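PDB 3LL7: putative methyltransferase from Porphyromonas gingivalis, which probably transfers a methyl group to a substrate that has not been identified. Local coordinates for residues 218-229 with 240-251. Residues are numbered along the deposited sequence; the frame is centred on the assembly and turned at random.
Sequences TLQSLLHVQELH and LLVRMSLNEATI
The guanidinium of Arg243 carries Gln226 CB over one face, 3.5 Å from NH1, while the carboxylates of Glu227 and Glu248 lie at its edge. Arg243 NE meets the anti lone pair of Glu227 OE2 at 2.8 Å, almost straight, with the two planes 88° apart; NH2 reaches Glu248 OE2 at 2.9 Å and also bonds Ser204. Gripped on two sides, the guanidinium is held against rotation. Glu227 OE1 accepts from His229 NE2, in the plane of the imidazole, whose ND1 bonds Tyr86. The His224 ring has Leu246 CD2 over one face, 3.4 Å from its centroid, and water 1 at its edge. Gln226, bent at chi2 (-61°), turns its amide toward the loop after strand 240-244, where NE2 donates to Ala249 O (3.1 Å); water 3 bonds both Gln226 OE1 and Ala249 O. On the face opposite Glu227, Arg243 and His229, Val242 CG1 packs 3.7 Å from Val225 CG1, and Val242 CG2 meets Leu228. Backbone bonds pair the strands, Gln226 N to Arg243 O being 2.7 Å. Strands 225-233 and 236-244 form an antiparallel hairpin with a beta bulge between Val225 and Glu227, the reversed last strand being characteristic of the class I methyltransferase fold.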
ATOM      1  N   THR A 218      -8.592  12.879   7.291  1.00 21.85           N
ATOM      2  CA  THR A 218      -8.834  12.931   5.862  1.00 22.01           C
ATOM      3  C   THR A 218     -10.299  13.213   5.541  1.00 21.65           C
ATOM      4  O   THR A 218     -10.591  14.098   4.736  1.00 21.03           O
ATOM      5  CB  THR A 218      -8.405  11.628   5.147  1.00 22.44           C
ATOM      6  OG1 THR A 218      -7.013  11.386   5.379  1.00 24.12           O
ATOM      7  CG2 THR A 218      -8.664  11.712   3.629  1.00 21.86           C
ATOM      8  N   LEU A 219     -11.204  12.441   6.150  1.00 21.04           N
ATOM      9  CA  LEU A 219     -12.636  12.544   5.852  1.00 21.26           C
ATOM     10  C   LEU A 219     -13.236  13.871   6.323  1.00 21.21           C
ATOM     11  O   LEU A 219     -14.201  14.357   5.730  1.00 21.28           O
ATOM     12  CB  LEU A 219     -13.420  11.345   6.417  1.00 20.97           C
ATOM     13  CG  LEU A 219     -13.193   9.981   5.735  1.00 21.68           C
ATOM     14  CD1 LEU A 219     -13.950   8.869   6.457  1.00 22.29           C
ATOM     15  CD2 LEU A 219     -13.574   9.999   4.248  1.00 22.20           C
ATOM     16  N   GLN A 220     -12.670  14.445   7.383  0.50 21.44           N
ATOM     17  CA  GLN A 220     -13.100  15.761   7.868  0.50 21.84           C
ATOM     18  C   GLN A 220     -12.557  16.906   7.013  0.50 21.84           C
ATOM     19  O   GLN A 220     -13.164  17.969   6.957  0.50 21.85           O
ATOM     20  CB  GLN A 220     -12.697  15.975   9.332  0.50 21.77           C
ATOM     21  CG  GLN A 220     -13.472  15.133  10.333  0.50 22.46           C
ATOM     22  CD  GLN A 220     -13.221  15.563  11.771  0.50 23.10           C
ATOM     23  OE1 GLN A 220     -12.091  15.512  12.260  0.50 23.49           O
ATOM     24  NE2 GLN A 220     -14.278  15.990  12.455  0.50 22.21           N
ATOM     25  N   SER A 221     -11.425  16.688   6.345  1.00 21.97           N
ATOM     26  CA  SER A 221     -10.711  17.786   5.656  1.00 21.80           C
ATOM     27  C   SER A 221     -10.971  17.924   4.166  1.00 21.59           C
ATOM     28  O   SER A 221     -10.791  18.999   3.599  1.00 21.91           O
ATOM     29  CB  SER A 221      -9.204  17.679   5.862  1.00 21.73           C
ATOM     30  OG  SER A 221      -8.888  17.528   7.227  1.00 22.66           O
ATOM     31  N   LEU A 222     -11.342  16.831   3.521  1.00 20.87           N
ATOM     32  CA  LEU A 222     -11.510  16.841   2.080  1.00 20.23           C
ATOM     33  C   LEU A 222     -12.984  16.952   1.745  1.00 20.24           C
ATOM     34  O   LEU A 222     -13.820  16.295   2.369  1.00 20.95           O
ATOM     35  CB  LEU A 222     -10.900  15.577   1.462  1.00 19.46           C
ATOM     36  CG  LEU A 222      -9.373  15.460   1.510  1.00 19.16           C
ATOM     37  CD1 LEU A 222      -8.905  14.163   0.868  1.00 17.34           C
ATOM     38  CD2 LEU A 222      -8.690  16.664   0.837  1.00 17.48           C
ATOM     39  N   LEU A 223     -13.303  17.791   0.768  1.00 19.87           N
ATOM     40  CA  LEU A 223     -14.680  17.920   0.316  1.00 18.96           C
ATOM     41  C   LEU A 223     -14.930  16.953  -0.841  1.00 17.75           C
ATOM     42  O   LEU A 223     -13.997  16.609  -1.591  1.00 17.27           O
ATOM     43  CB  LEU A 223     -14.994  19.371  -0.107  1.00 19.14           C
ATOM     44  CG  LEU A 223     -15.179  20.396   1.023  1.00 19.89           C
ATOM     45  CD1 LEU A 223     -15.415  21.828   0.477  1.00 21.43           C
ATOM     46  CD2 LEU A 223     -16.302  19.993   1.977  1.00 20.71           C
ATOM     47  N   HIS A 224     -16.191  16.523  -0.957  1.00 16.09           N
ATOM     48  CA  HIS A 224     -16.697  15.762  -2.107  1.00 15.44           C
ATOM     49  C   HIS A 224     -16.149  14.357  -2.233  1.00 14.29           C
ATOM     50  O   HIS A 224     -16.221  13.761  -3.310  1.00 13.85           O
ATOM     51  CB  HIS A 224     -16.498  16.531  -3.428  1.00 14.98           C
ATOM     52  CG  HIS A 224     -17.220  17.840  -3.450  1.00 16.08           C
ATOM     53  ND1 HIS A 224     -18.594  17.925  -3.507  1.00 17.13           N
ATOM     54  CD2 HIS A 224     -16.764  19.113  -3.385  1.00 18.02           C
ATOM     55  CE1 HIS A 224     -18.954  19.199  -3.493  1.00 17.37           C
ATOM     56  NE2 HIS A 224     -17.862  19.939  -3.423  1.00 16.35           N
ATOM     57  N   VAL A 225     -15.655  13.821  -1.116  1.00 14.41           N
ATOM     58  CA  VAL A 225     -15.144  12.444  -1.060  1.00 14.11           C
ATOM     59  C   VAL A 225     -16.297  11.465  -1.257  1.00 13.93           C
ATOM     60  O   VAL A 225     -17.341  11.597  -0.623  1.00 14.44           O
ATOM     61  CB  VAL A 225     -14.429  12.172   0.278  1.00 14.00           C
ATOM     62  CG1 VAL A 225     -14.071  10.681   0.414  1.00 14.31           C
ATOM     63  CG2 VAL A 225     -13.163  13.002   0.373  1.00 13.25           C
ATOM     64  N   GLN A 226     -16.099  10.490  -2.141  1.00 13.28           N
ATOM     65  CA  GLN A 226     -17.114   9.485  -2.444  1.00 12.96           C
ATOM     66  C   GLN A 226     -16.814   8.111  -1.856  1.00 12.46           C
ATOM     67  O   GLN A 226     -17.725   7.336  -1.612  1.00 11.99           O
ATOM     68  CB  GLN A 226     -17.277   9.343  -3.952  1.00 13.73           C
ATOM     69  CG  GLN A 226     -17.836  10.620  -4.611  1.00 14.66           C
ATOM     70  CD  GLN A 226     -19.212  10.995  -4.098  1.00 15.58           C
ATOM     71  OE1 GLN A 226     -20.115  10.154  -4.003  1.00 16.85           O
ATOM     72  NE2 GLN A 226     -19.383  12.272  -3.759  1.00 16.50           N
ATOM     73  N   GLU A 227     -15.531   7.812  -1.679  1.00 11.83           N
ATOM     74  CA  GLU A 227     -15.080   6.527  -1.119  1.00 12.08           C
ATOM     75  C   GLU A 227     -13.635   6.652  -0.660  1.00 12.34           C
ATOM     76  O   GLU A 227     -12.870   7.428  -1.234  1.00 12.34           O
ATOM     77  CB  GLU A 227     -15.237   5.368  -2.129  1.00 12.71           C
ATOM     78  CG  GLU A 227     -14.575   5.591  -3.508  1.00 14.03           C
ATOM     79  CD  GLU A 227     -14.857   4.455  -4.500  1.00 16.87           C
ATOM     80  OE1 GLU A 227     -15.017   3.295  -4.091  1.00 16.47           O
ATOM     81  OE2 GLU A 227     -14.939   4.729  -5.710  1.00 19.93           O
ATOM     82  N   LEU A 228     -13.246   5.870   0.354  1.00 12.03           N
ATOM     83  CA  LEU A 228     -11.862   5.830   0.816  1.00 12.16           C
ATOM     84  C   LEU A 228     -11.469   4.348   0.926  1.00 12.02           C
ATOM     85  O   LEU A 228     -12.191   3.552   1.517  1.00 12.20           O
ATOM     86  CB  LEU A 228     -11.742   6.570   2.171  1.00 12.37           C
ATOM     87  CG  LEU A 228     -10.339   6.757   2.763  1.00 14.36           C
ATOM     88  CD1 LEU A 228     -10.265   7.927   3.718  1.00 17.64           C
ATOM     89  CD2 LEU A 228      -9.868   5.435   3.491  1.00 15.58           C
ATOM     90  N   HIS A 229     -10.343   3.973   0.329  1.00 11.07           N
ATOM     91  CA  HIS A 229      -9.924   2.577   0.339  1.00 11.35           C
ATOM     92  C   HIS A 229      -8.645   2.464   1.166  1.00 11.19           C
ATOM     93  O   HIS A 229      -7.699   3.250   0.954  1.00 12.28           O
ATOM     94  CB  HIS A 229      -9.624   2.101  -1.082  1.00 11.63           C
ATOM     95  CG  HIS A 229     -10.846   1.957  -1.942  1.00 11.78           C
ATOM     96  ND1 HIS A 229     -11.064   0.849  -2.728  1.00 12.60           N
ATOM     97  CD2 HIS A 229     -11.910   2.772  -2.134  1.00 13.77           C
ATOM     98  CE1 HIS A 229     -12.212   0.986  -3.368  1.00 14.96           C
ATOM     99  NE2 HIS A 229     -12.746   2.145  -3.021  1.00 14.12           N
ATOM    100  N   LEU A 240      -3.607   4.697   1.219  1.00 13.68           N
ATOM    101  CA  LEU A 240      -5.023   4.993   1.250  1.00 14.38           C
ATOM    102  C   LEU A 240      -5.351   5.610  -0.110  1.00 13.97           C
ATOM    103  O   LEU A 240      -4.519   6.306  -0.709  1.00 15.61           O
ATOM    104  CB  LEU A 240      -5.350   6.003   2.338  1.00 14.49           C
ATOM    105  CG  LEU A 240      -4.855   5.811   3.755  1.00 19.31           C
ATOM    106  CD1 LEU A 240      -5.740   6.670   4.624  1.00 24.31           C
ATOM    107  CD2 LEU A 240      -4.879   4.360   4.239  1.00 18.83           C
ATOM    108  N   LEU A 241      -6.543   5.340  -0.615  1.00 13.01           N
ATOM    109  CA  LEU A 241      -6.940   5.938  -1.874  1.00 13.14           C
ATOM    110  C   LEU A 241      -8.251   6.618  -1.626  1.00 13.29           C
ATOM    111  O   LEU A 241      -9.158   6.038  -1.016  1.00 13.20           O
ATOM    112  CB  LEU A 241      -7.105   4.856  -2.924  1.00 12.99           C
ATOM    113  CG  LEU A 241      -5.834   4.169  -3.370  1.00 16.04           C
ATOM    114  CD1 LEU A 241      -6.175   2.923  -4.177  1.00 17.03           C
ATOM    115  CD2 LEU A 241      -5.015   5.142  -4.236  1.00 19.89           C
ATOM    116  N   VAL A 242      -8.347   7.872  -2.049  1.00 12.85           N
ATOM    117  CA  VAL A 242      -9.586   8.611  -1.865  1.00 13.16           C
ATOM    118  C   VAL A 242     -10.078   9.058  -3.229  1.00 13.52           C
ATOM    119  O   VAL A 242      -9.281   9.516  -4.044  1.00 13.25           O
ATOM    120  CB  VAL A 242      -9.334   9.839  -0.995  1.00 13.89           C
ATOM    121  CG1 VAL A 242     -10.612  10.571  -0.781  1.00 16.00           C
ATOM    122  CG2 VAL A 242      -8.749   9.434   0.361  1.00 15.89           C
ATOM    123  N   ARG A 243     -11.368   8.879  -3.506  1.00 14.10           N
ATOM    124  CA  ARG A 243     -11.934   9.418  -4.737  1.00 14.51           C
ATOM    125  C   ARG A 243     -12.890  10.545  -4.416  1.00 15.05           C
ATOM    126  O   ARG A 243     -13.745  10.393  -3.530  1.00 14.56           O
ATOM    127  CB  ARG A 243     -12.640   8.333  -5.540  1.00 14.53           C
ATOM    128  CG  ARG A 243     -13.187   8.841  -6.905  1.00 14.53           C
ATOM    129  CD  ARG A 243     -13.754   7.693  -7.715  1.00 14.65           C
ATOM    130  NE  ARG A 243     -14.965   7.137  -7.110  1.00 15.59           N
ATOM    131  CZ  ARG A 243     -16.181   7.672  -7.250  1.00 15.80           C
ATOM    132  NH1 ARG A 243     -17.240   7.091  -6.683  1.00 16.85           N
ATOM    133  NH2 ARG A 243     -16.358   8.787  -7.964  1.00 15.64           N
HETATM  134  N   MSE A 244     -12.721  11.676  -5.117  1.00 15.36           N
HETATM  135  CA  MSE A 244     -13.584  12.859  -4.980  1.00 17.02           C
HETATM  136  C   MSE A 244     -14.277  13.157  -6.293  1.00 16.83           C
HETATM  137  O   MSE A 244     -13.716  12.926  -7.360  1.00 16.58           O
HETATM  138  CB  MSE A 244     -12.789  14.106  -4.590  1.00 16.67           C
HETATM  139  CG  MSE A 244     -12.439  14.156  -3.135  1.00 19.22           C
HETATM  140 SE   MSE A 244     -10.869  15.224  -2.835  0.75 22.50          SE
HETATM  141  CE  MSE A 244      -9.670  13.953  -3.674  1.00 20.48           C
ATOM    142  N   SER A 245     -15.497  13.677  -6.218  1.00 16.93           N
ATOM    143  CA  SER A 245     -16.246  13.956  -7.416  1.00 17.58           C
ATOM    144  C   SER A 245     -17.354  14.950  -7.097  1.00 18.67           C
ATOM    145  O   SER A 245     -18.101  14.752  -6.130  1.00 18.18           O
ATOM    146  CB  SER A 245     -16.821  12.653  -7.985  1.00 17.30           C
ATOM    147  OG  SER A 245     -17.526  12.883  -9.197  1.00 18.48           O
ATOM    148  N   LEU A 246     -17.405  16.037  -7.872  1.00 19.85           N
ATOM    149  CA  LEU A 246     -18.526  17.022  -7.842  1.00 21.43           C
ATOM    150  C   LEU A 246     -19.744  16.455  -8.564  1.00 22.16           C
ATOM    151  O   LEU A 246     -20.857  17.001  -8.500  1.00 22.48           O
ATOM    152  CB  LEU A 246     -18.120  18.310  -8.555  1.00 21.48           C
ATOM    153  CG  LEU A 246     -17.276  19.420  -7.917  1.00 23.08           C
ATOM    154  CD1 LEU A 246     -17.120  20.570  -8.922  1.00 22.97           C
ATOM    155  CD2 LEU A 246     -17.880  19.951  -6.637  1.00 24.16           C
ATOM    156  N   ASN A 247     -19.494  15.350  -9.250  1.00 23.38           N
ATOM    157  CA  ASN A 247     -20.408  14.661 -10.139  1.00 24.60           C
ATOM    158  C   ASN A 247     -21.533  13.984  -9.392  1.00 24.33           C
ATOM    159  O   ASN A 247     -22.572  13.700  -9.957  1.00 25.15           O
ATOM    160  CB  ASN A 247     -19.609  13.590 -10.897  1.00 25.26           C
ATOM    161  CG  ASN A 247     -20.016  13.457 -12.352  1.00 27.23           C
ATOM    162  OD1 ASN A 247     -21.198  13.270 -12.664  1.00 31.22           O
ATOM    163  ND2 ASN A 247     -19.032  13.530 -13.256  1.00 27.06           N
ATOM    164  N   GLU A 248     -21.304  13.710  -8.115  1.00 24.13           N
ATOM    165  CA  GLU A 248     -22.205  12.916  -7.290  1.00 23.45           C
ATOM    166  C   GLU A 248     -22.524  13.750  -6.041  1.00 21.96           C
ATOM    167  O   GLU A 248     -21.778  14.671  -5.703  1.00 21.30           O
ATOM    168  CB  GLU A 248     -21.518  11.576  -6.946  1.00 24.31           C
ATOM    169  CG  GLU A 248     -21.026  10.773  -8.196  1.00 26.80           C
ATOM    170  CD  GLU A 248     -19.875   9.788  -7.917  1.00 30.38           C
ATOM    171  OE1 GLU A 248     -19.765   9.270  -6.786  1.00 33.32           O
ATOM    172  OE2 GLU A 248     -19.074   9.513  -8.842  1.00 31.51           O
ATOM    173  N   ALA A 249     -23.635  13.462  -5.370  1.00 20.94           N
ATOM    174  CA  ALA A 249     -24.003  14.203  -4.161  1.00 20.11           C
ATOM    175  C   ALA A 249     -22.930  14.135  -3.078  1.00 20.24           C
ATOM    176  O   ALA A 249     -22.257  13.102  -2.924  1.00 19.34           O
ATOM    177  CB  ALA A 249     -25.342  13.699  -3.608  1.00 20.18           C
ATOM    178  N   THR A 250     -22.769  15.232  -2.337  1.00 19.61           N
ATOM    179  CA  THR A 250     -21.915  15.252  -1.143  1.00 19.49           C
ATOM    180  C   THR A 250     -22.402  14.211  -0.122  1.00 18.69           C
ATOM    181  O   THR A 250     -23.600  14.073   0.109  1.00 17.91           O
ATOM    182  CB  THR A 250     -21.871  16.671  -0.500  1.00 20.03           C
ATOM    183  OG1 THR A 250     -21.185  17.571  -1.383  1.00 21.71           O
ATOM    184  CG2 THR A 250     -21.134  16.659   0.840  1.00 21.47           C
ATOM    185  N   ILE A 251     -21.462  13.480   0.466  1.00 17.94           N
ATOM    186  CA  ILE A 251     -21.762  12.481   1.502  1.00 17.59           C
ATOM    187  C   ILE A 251     -21.131  12.995   2.776  1.00 17.14           C
ATOM    188  O   ILE A 251     -19.935  13.306   2.774  1.00 17.03           O
ATOM    189  CB  ILE A 251     -21.096  11.116   1.186  1.00 17.21           C
ATOM    190  CG1 ILE A 251     -21.564  10.582  -0.168  1.00 18.08           C
ATOM    191  CG2 ILE A 251     -21.410  10.075   2.287  1.00 17.96           C
ATOM    192  CD1 ILE A 251     -20.762   9.417  -0.679  1.00 18.93           C
TER
HETATM  193  O   HOH W   1     -19.706  15.593  -3.755  1.00 20.97           O
HETATM  194  O   HOH W   2     -18.718  13.996  -0.286  1.00 19.25           O
HETATM  195  O   HOH W   3     -22.888  10.270  -3.577  1.00 23.94           O